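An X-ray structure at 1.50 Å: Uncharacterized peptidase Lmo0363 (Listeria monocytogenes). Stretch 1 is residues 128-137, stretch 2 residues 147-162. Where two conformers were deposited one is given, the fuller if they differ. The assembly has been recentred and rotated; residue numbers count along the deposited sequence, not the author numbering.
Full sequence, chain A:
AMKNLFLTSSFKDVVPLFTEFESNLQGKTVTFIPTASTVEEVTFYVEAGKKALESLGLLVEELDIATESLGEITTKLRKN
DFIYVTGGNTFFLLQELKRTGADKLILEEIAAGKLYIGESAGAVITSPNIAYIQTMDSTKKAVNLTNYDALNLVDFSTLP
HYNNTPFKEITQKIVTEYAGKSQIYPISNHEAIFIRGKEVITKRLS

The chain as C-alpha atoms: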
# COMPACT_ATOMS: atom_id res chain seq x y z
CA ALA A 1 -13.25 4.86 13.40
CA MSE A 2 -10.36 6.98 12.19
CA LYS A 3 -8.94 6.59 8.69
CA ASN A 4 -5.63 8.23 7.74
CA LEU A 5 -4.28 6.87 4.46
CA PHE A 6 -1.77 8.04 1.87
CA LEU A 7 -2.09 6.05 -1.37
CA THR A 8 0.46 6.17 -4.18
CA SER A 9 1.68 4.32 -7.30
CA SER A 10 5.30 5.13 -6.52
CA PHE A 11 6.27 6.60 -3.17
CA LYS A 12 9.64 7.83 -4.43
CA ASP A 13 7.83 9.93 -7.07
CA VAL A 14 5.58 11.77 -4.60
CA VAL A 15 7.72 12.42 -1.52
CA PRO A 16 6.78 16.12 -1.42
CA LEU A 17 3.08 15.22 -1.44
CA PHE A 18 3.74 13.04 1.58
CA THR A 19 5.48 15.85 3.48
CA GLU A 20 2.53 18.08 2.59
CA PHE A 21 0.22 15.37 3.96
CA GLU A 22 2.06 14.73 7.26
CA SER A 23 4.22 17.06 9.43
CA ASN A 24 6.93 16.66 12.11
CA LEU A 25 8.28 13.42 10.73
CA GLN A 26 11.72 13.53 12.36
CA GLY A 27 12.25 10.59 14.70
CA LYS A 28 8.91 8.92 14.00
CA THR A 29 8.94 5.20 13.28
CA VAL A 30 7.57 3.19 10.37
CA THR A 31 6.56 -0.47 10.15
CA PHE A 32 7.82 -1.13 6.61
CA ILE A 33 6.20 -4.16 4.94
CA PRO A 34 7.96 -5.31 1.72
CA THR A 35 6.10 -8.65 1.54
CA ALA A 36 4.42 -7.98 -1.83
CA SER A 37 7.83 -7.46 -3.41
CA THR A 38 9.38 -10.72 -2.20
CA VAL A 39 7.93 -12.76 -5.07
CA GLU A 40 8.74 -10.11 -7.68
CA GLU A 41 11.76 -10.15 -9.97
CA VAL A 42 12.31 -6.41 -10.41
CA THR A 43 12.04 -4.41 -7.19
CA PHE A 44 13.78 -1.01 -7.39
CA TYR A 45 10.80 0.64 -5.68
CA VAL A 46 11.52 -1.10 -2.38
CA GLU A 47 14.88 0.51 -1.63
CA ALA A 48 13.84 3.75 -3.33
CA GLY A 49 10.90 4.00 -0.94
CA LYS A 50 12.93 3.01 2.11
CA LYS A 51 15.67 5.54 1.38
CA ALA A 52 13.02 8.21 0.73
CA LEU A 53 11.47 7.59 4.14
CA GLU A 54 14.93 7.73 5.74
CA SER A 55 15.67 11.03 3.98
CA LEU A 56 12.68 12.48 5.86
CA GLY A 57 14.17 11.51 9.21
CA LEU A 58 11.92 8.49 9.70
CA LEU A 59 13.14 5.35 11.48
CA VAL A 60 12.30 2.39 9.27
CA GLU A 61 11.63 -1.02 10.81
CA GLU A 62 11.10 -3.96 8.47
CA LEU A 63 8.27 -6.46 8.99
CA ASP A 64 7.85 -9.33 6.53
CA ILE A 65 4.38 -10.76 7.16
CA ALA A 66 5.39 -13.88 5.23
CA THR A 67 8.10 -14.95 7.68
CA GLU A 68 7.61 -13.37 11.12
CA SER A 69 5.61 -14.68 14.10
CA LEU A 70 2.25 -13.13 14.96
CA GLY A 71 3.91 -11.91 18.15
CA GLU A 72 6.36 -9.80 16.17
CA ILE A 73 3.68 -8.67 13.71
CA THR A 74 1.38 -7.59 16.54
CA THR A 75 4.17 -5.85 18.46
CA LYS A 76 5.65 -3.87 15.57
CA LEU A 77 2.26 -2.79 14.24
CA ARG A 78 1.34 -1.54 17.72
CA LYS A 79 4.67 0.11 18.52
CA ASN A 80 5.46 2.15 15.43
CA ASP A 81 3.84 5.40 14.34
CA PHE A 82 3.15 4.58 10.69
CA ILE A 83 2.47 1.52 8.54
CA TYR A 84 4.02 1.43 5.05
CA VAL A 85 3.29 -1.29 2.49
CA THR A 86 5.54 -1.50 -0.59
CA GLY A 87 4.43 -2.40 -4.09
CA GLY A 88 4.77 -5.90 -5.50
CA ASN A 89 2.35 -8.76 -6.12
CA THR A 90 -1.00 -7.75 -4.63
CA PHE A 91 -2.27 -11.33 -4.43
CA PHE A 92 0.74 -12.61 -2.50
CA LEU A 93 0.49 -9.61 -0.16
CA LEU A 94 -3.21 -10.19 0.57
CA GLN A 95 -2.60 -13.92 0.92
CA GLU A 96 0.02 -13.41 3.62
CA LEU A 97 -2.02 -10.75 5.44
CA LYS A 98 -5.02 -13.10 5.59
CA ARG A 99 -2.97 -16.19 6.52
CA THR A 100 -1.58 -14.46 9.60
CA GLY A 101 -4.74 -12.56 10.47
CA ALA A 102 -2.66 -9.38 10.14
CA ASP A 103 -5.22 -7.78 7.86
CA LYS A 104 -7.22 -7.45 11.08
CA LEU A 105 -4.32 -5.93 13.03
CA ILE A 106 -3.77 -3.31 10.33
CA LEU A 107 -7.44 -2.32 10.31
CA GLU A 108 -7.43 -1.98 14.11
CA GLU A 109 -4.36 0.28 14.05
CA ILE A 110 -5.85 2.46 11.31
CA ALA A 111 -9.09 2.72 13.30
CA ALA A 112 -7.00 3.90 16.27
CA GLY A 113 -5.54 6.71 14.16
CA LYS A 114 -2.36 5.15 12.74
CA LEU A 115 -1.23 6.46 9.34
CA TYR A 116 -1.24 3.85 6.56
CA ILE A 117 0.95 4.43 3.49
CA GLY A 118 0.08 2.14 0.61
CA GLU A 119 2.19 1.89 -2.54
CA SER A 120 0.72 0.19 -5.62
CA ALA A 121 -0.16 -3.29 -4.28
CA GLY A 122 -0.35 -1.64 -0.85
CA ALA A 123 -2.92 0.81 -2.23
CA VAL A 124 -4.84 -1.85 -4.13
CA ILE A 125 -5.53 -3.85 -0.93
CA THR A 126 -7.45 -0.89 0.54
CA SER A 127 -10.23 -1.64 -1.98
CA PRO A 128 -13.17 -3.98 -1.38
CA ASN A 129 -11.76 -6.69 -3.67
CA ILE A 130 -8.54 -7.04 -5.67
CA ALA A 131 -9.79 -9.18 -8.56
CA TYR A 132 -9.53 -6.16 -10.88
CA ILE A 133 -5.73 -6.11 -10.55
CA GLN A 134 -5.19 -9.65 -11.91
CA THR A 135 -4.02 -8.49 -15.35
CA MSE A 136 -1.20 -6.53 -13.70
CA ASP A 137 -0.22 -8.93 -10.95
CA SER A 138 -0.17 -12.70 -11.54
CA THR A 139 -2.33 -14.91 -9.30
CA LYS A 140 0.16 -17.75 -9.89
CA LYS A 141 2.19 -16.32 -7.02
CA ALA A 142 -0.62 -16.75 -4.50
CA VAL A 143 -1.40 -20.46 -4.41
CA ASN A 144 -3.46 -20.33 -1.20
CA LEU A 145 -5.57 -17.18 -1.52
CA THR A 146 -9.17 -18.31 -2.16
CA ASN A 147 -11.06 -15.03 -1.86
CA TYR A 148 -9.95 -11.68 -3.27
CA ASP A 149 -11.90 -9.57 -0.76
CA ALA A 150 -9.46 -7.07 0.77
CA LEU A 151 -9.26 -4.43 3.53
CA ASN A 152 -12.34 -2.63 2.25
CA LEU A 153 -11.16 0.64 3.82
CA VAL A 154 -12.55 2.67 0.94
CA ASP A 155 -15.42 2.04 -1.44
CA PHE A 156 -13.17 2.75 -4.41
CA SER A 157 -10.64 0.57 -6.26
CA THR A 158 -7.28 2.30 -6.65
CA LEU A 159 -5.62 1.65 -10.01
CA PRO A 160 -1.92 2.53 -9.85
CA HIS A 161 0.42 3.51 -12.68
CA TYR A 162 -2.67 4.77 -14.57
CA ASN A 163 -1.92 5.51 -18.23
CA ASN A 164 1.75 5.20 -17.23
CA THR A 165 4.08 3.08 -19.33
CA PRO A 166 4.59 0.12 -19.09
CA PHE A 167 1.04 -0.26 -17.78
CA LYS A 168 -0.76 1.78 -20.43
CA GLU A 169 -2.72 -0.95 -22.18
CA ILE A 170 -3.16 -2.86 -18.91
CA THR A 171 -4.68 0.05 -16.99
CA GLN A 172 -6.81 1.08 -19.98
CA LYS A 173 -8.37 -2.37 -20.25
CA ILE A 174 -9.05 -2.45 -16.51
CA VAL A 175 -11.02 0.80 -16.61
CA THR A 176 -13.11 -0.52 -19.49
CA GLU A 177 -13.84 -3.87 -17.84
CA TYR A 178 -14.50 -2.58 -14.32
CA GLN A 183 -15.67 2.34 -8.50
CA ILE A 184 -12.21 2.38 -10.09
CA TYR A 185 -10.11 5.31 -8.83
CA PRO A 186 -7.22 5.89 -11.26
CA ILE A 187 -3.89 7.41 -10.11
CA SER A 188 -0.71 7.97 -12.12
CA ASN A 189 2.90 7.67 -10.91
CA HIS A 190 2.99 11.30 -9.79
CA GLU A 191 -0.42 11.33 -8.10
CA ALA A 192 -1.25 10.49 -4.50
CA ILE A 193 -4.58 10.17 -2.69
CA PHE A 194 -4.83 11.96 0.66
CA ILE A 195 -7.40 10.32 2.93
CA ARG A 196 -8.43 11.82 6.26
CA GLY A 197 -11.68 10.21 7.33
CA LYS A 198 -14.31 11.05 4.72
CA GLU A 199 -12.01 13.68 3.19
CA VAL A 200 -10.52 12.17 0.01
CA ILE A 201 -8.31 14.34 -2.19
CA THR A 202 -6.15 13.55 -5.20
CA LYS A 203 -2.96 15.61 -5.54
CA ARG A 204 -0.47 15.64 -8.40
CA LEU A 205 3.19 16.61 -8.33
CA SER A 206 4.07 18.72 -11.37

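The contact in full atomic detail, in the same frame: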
# COMPACT_ATOMS: atom_id res chain seq x y z
N PRO A 128 -12.34 -2.86 -1.84
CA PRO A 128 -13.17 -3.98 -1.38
C PRO A 128 -12.68 -5.34 -1.85
O PRO A 128 -12.84 -6.33 -1.14
CB PRO A 128 -14.54 -3.67 -2.01
CG PRO A 128 -14.52 -2.18 -2.25
CD PRO A 128 -13.10 -1.87 -2.62
N ASN A 129 -12.09 -5.41 -3.04
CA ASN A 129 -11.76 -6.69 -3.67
C ASN A 129 -10.73 -6.48 -4.77
O ASN A 129 -10.87 -5.57 -5.59
CB ASN A 129 -13.04 -7.34 -4.23
CG ASN A 129 -12.77 -8.62 -5.00
OD1 ASN A 129 -12.27 -8.58 -6.13
ND2 ASN A 129 -13.10 -9.76 -4.41
N ILE A 130 -9.68 -7.30 -4.78
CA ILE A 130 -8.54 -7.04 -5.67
C ILE A 130 -8.58 -7.80 -7.00
O ILE A 130 -7.59 -7.81 -7.73
CB ILE A 130 -7.19 -7.30 -4.97
CG1 ILE A 130 -7.03 -8.79 -4.63
CG2 ILE A 130 -7.08 -6.46 -3.72
CD1 ILE A 130 -5.63 -9.16 -4.14
N ALA A 131 -9.70 -8.42 -7.32
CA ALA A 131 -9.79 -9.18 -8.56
C ALA A 131 -9.40 -8.33 -9.77
O ALA A 131 -8.77 -8.83 -10.71
CB ALA A 131 -11.20 -9.77 -8.74
N TYR A 132 -9.76 -7.05 -9.75
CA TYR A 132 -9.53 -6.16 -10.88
C TYR A 132 -8.05 -5.98 -11.24
O TYR A 132 -7.73 -5.52 -12.34
CB TYR A 132 -10.18 -4.79 -10.64
CG TYR A 132 -9.50 -3.95 -9.56
CD1 TYR A 132 -8.59 -2.96 -9.89
CD2 TYR A 132 -9.79 -4.15 -8.21
CE1 TYR A 132 -7.98 -2.18 -8.91
CE2 TYR A 132 -9.20 -3.39 -7.23
CZ TYR A 132 -8.29 -2.40 -7.58
OH TYR A 132 -7.71 -1.64 -6.59
N ILE A 133 -7.16 -6.33 -10.32
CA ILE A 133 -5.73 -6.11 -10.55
C ILE A 133 -5.03 -7.33 -11.17
O ILE A 133 -3.83 -7.30 -11.43
CB ILE A 133 -5.01 -5.65 -9.24
CG1 ILE A 133 -3.86 -4.68 -9.55
CG2 ILE A 133 -4.51 -6.84 -8.42
CD1 ILE A 133 -4.32 -3.37 -10.14
N GLN A 134 -5.79 -8.39 -11.45
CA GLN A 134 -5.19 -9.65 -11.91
C GLN A 134 -4.47 -9.62 -13.26
O GLN A 134 -3.66 -10.50 -13.55
CB GLN A 134 -6.23 -10.79 -11.89
CG GLN A 134 -7.39 -10.59 -12.85
CD GLN A 134 -8.49 -11.59 -12.59
OE1 GLN A 134 -9.60 -11.22 -12.20
NE2 GLN A 134 -8.19 -12.87 -12.79
N THR A 135 -4.76 -8.62 -14.10
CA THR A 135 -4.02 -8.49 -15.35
C THR A 135 -2.69 -7.75 -15.15
O THR A 135 -1.84 -7.74 -16.04
CB THR A 135 -4.84 -7.82 -16.49
OG1 THR A 135 -5.34 -6.55 -16.04
CG2 THR A 135 -6.01 -8.71 -16.90
N MSE A 136 -2.50 -7.14 -13.99
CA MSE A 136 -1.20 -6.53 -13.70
C MSE A 136 -0.35 -7.46 -12.86
O MSE A 136 0.84 -7.64 -13.13
CB MSE A 136 -1.36 -5.19 -12.99
CG MSE A 136 -0.02 -4.61 -12.54
SE MSE A 136 -0.14 -2.89 -11.64
CE MSE A 136 -0.87 -1.86 -13.13
N ASP A 137 -0.96 -8.05 -11.84
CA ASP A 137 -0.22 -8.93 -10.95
C ASP A 137 -0.70 -10.36 -11.11
O ASP A 137 -1.90 -10.62 -11.01
CB ASP A 137 -0.43 -8.51 -9.49
CG ASP A 137 0.14 -7.15 -9.18
OD1 ASP A 137 0.88 -6.59 -10.02
OD2 ASP A 137 -0.16 -6.64 -8.08
N ASN A 147 -10.07 -16.09 -1.80
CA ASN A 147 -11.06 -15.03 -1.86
C ASN A 147 -10.31 -13.71 -2.01
O ASN A 147 -9.36 -13.44 -1.28
CB ASN A 147 -11.87 -15.04 -0.56
CG ASN A 147 -12.96 -13.98 -0.53
OD1 ASN A 147 -12.95 -13.02 -1.29
ND2 ASN A 147 -13.91 -14.17 0.38
N TYR A 148 -10.70 -12.90 -2.99
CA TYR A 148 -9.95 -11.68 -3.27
C TYR A 148 -10.48 -10.46 -2.52
O TYR A 148 -10.00 -9.34 -2.74
CB TYR A 148 -9.87 -11.46 -4.78
CG TYR A 148 -9.12 -12.58 -5.49
CD1 TYR A 148 -8.09 -13.26 -4.85
CD2 TYR A 148 -9.44 -12.96 -6.79
CE1 TYR A 148 -7.40 -14.28 -5.47
CE2 TYR A 148 -8.75 -13.98 -7.43
CZ TYR A 148 -7.73 -14.64 -6.76
OH TYR A 148 -7.03 -15.66 -7.37
N ASP A 149 -11.44 -10.66 -1.62
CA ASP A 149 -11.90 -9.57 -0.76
C ASP A 149 -10.74 -9.03 0.07
O ASP A 149 -9.98 -9.80 0.64
CB ASP A 149 -13.00 -10.04 0.18
CG ASP A 149 -14.32 -10.19 -0.51
OD1 ASP A 149 -14.42 -9.86 -1.71
OD2 ASP A 149 -15.27 -10.65 0.16
N ALA A 150 -10.62 -7.70 0.14
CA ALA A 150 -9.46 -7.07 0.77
C ALA A 150 -9.83 -6.24 2.01
O ALA A 150 -10.81 -6.56 2.70
CB ALA A 150 -8.70 -6.25 -0.25
N LEU A 151 -9.06 -5.19 2.29
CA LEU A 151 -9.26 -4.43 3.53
C LEU A 151 -10.57 -3.65 3.54
O LEU A 151 -11.13 -3.38 4.60
CB LEU A 151 -8.09 -3.47 3.81
CG LEU A 151 -6.70 -4.10 3.93
CD1 LEU A 151 -5.65 -3.00 4.13
CD2 LEU A 151 -6.64 -5.11 5.06
N ASN A 152 -11.04 -3.28 2.36
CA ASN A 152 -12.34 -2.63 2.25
C ASN A 152 -12.37 -1.35 3.09
O ASN A 152 -13.37 -1.04 3.74
CB ASN A 152 -13.44 -3.59 2.69
CG ASN A 152 -14.82 -3.13 2.28
OD1 ASN A 152 -14.98 -2.38 1.31
ND2 ASN A 152 -15.83 -3.57 3.02
N LEU A 153 -11.26 -0.62 3.10
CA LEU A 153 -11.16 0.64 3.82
C LEU A 153 -11.87 1.76 3.09
O LEU A 153 -12.38 2.69 3.70
CB LEU A 153 -9.69 1.03 4.01
CG LEU A 153 -8.95 0.32 5.13
CD1 LEU A 153 -7.46 0.29 4.85
CD2 LEU A 153 -9.24 1.00 6.46
N VAL A 154 -11.88 1.67 1.76
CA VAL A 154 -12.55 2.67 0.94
C VAL A 154 -13.45 1.95 -0.05
O VAL A 154 -13.24 0.79 -0.38
CB VAL A 154 -11.55 3.58 0.19
CG1 VAL A 154 -10.79 4.47 1.17
CG2 VAL A 154 -10.59 2.75 -0.65
N ASP A 155 -14.47 2.65 -0.52
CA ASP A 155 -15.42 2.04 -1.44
C ASP A 155 -14.82 1.95 -2.83
O ASP A 155 -15.30 1.19 -3.68
CB ASP A 155 -16.73 2.81 -1.45
CG ASP A 155 -17.48 2.74 -0.13
OD1 ASP A 155 -17.12 1.88 0.71
OD2 ASP A 155 -18.42 3.53 0.07
N PHE A 156 -13.76 2.71 -3.08
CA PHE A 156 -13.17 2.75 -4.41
C PHE A 156 -11.99 1.80 -4.61
O PHE A 156 -11.37 1.34 -3.64
CB PHE A 156 -12.80 4.19 -4.82
CG PHE A 156 -11.78 4.85 -3.92
CD1 PHE A 156 -10.42 4.66 -4.12
CD2 PHE A 156 -12.18 5.69 -2.89
CE1 PHE A 156 -9.48 5.28 -3.32
CE2 PHE A 156 -11.25 6.31 -2.07
CZ PHE A 156 -9.89 6.10 -2.28
N SER A 157 -11.69 1.51 -5.88
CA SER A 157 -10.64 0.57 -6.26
C SER A 157 -9.47 1.28 -6.93
O SER A 157 -9.51 1.58 -8.13
CB SER A 157 -11.21 -0.51 -7.19
OG SER A 157 -12.27 -1.21 -6.56
N THR A 158 -8.42 1.53 -6.16
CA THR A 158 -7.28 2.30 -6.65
C THR A 158 -6.56 1.54 -7.76
O THR A 158 -6.25 0.36 -7.62
CB THR A 158 -6.31 2.63 -5.51
OG1 THR A 158 -7.02 3.31 -4.47
CG2 THR A 158 -5.17 3.50 -6.01
N LEU A 159 -6.30 2.24 -8.86
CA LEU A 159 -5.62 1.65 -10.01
C LEU A 159 -4.31 2.39 -10.24
O LEU A 159 -4.30 3.48 -10.80
CB LEU A 159 -6.51 1.72 -11.24
CG LEU A 159 -5.95 1.09 -12.51
CD1 LEU A 159 -5.64 -0.38 -12.29
CD2 LEU A 159 -6.94 1.27 -13.65
N PRO A 160 -3.19 1.80 -9.80
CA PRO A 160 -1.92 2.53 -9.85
C PRO A 160 -1.25 2.46 -11.21
O PRO A 160 -1.59 1.62 -12.05
CB PRO A 160 -1.07 1.82 -8.80
CG PRO A 160 -1.57 0.41 -8.84
CD PRO A 160 -3.05 0.48 -9.16
N HIS A 161 -0.28 3.36 -11.41
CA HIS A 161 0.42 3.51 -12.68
C HIS A 161 -0.54 3.84 -13.83
O HIS A 161 -0.27 3.46 -14.97
CB HIS A 161 1.24 2.25 -13.03
CG HIS A 161 2.03 1.69 -11.88
ND1 HIS A 161 3.02 2.39 -11.24
CD2 HIS A 161 1.98 0.47 -11.29
CE1 HIS A 161 3.55 1.64 -10.29
NE2 HIS A 161 2.94 0.47 -10.30
N TYR A 162 -1.64 4.54 -13.55
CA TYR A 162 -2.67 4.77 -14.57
C TYR A 162 -2.15 5.52 -15.79
O TYR A 162 -1.58 6.61 -15.67
CB TYR A 162 -3.90 5.49 -14.01
CG TYR A 162 -4.98 5.72 -15.06
CD1 TYR A 162 -5.79 4.68 -15.48
CD2 TYR A 162 -5.16 6.97 -15.65
CE1 TYR A 162 -6.77 4.87 -16.45
CE2 TYR A 162 -6.14 7.18 -16.61
CZ TYR A 162 -6.94 6.13 -17.01
OH TYR A 162 -7.91 6.32 -17.97
O HOH W 1 -12.54 -3.69 -5.71

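What fixes the two backbones where they meet? A single beta bridge pairs Asn129 with Asp149: Ala150 N donates to Pro128 O at 2.9 Å, and Ile130 N to Tyr148 O, also at 2.9 Å. Both bonds are nearly straight, and the CA atoms of Asn129 and Asp149 stand 4.1 Å apart.

Why does the Asn129 side chain extend as it does? With chi1 at t, its amide works at both ends. Asn129 ND2 donates to Asp149 OD1 (3.0 Å, almost linear), while Asn129 OD1 accepts from Ala131 N of its own stretch at 2.8 Å. Asp149 starts away from stretch 1, yet its m rotamer brings the carboxylate back to the amide.

How does Tyr132 span the gap to the strand 157-159? CA-to-CB points toward stretch 2, and a p rotamer carries the ring to Ser157, whose CB sits over one face, 3.8 Å from the centroid. At the tip, Tyr132 OH donates to Thr158 O at 2.7 Å, satisfying a buried hydroxyl.

What closes the far end? Ile133 leaves CA sideways, with chi1 between wells at -146°, but its CD1 packs 3.9 Å from Leu159 CD1. Beyond it, the extended t,t selenomethionine Met136 brings SE to the edge of the His161 ring, 4.0 Å from His161 CD2.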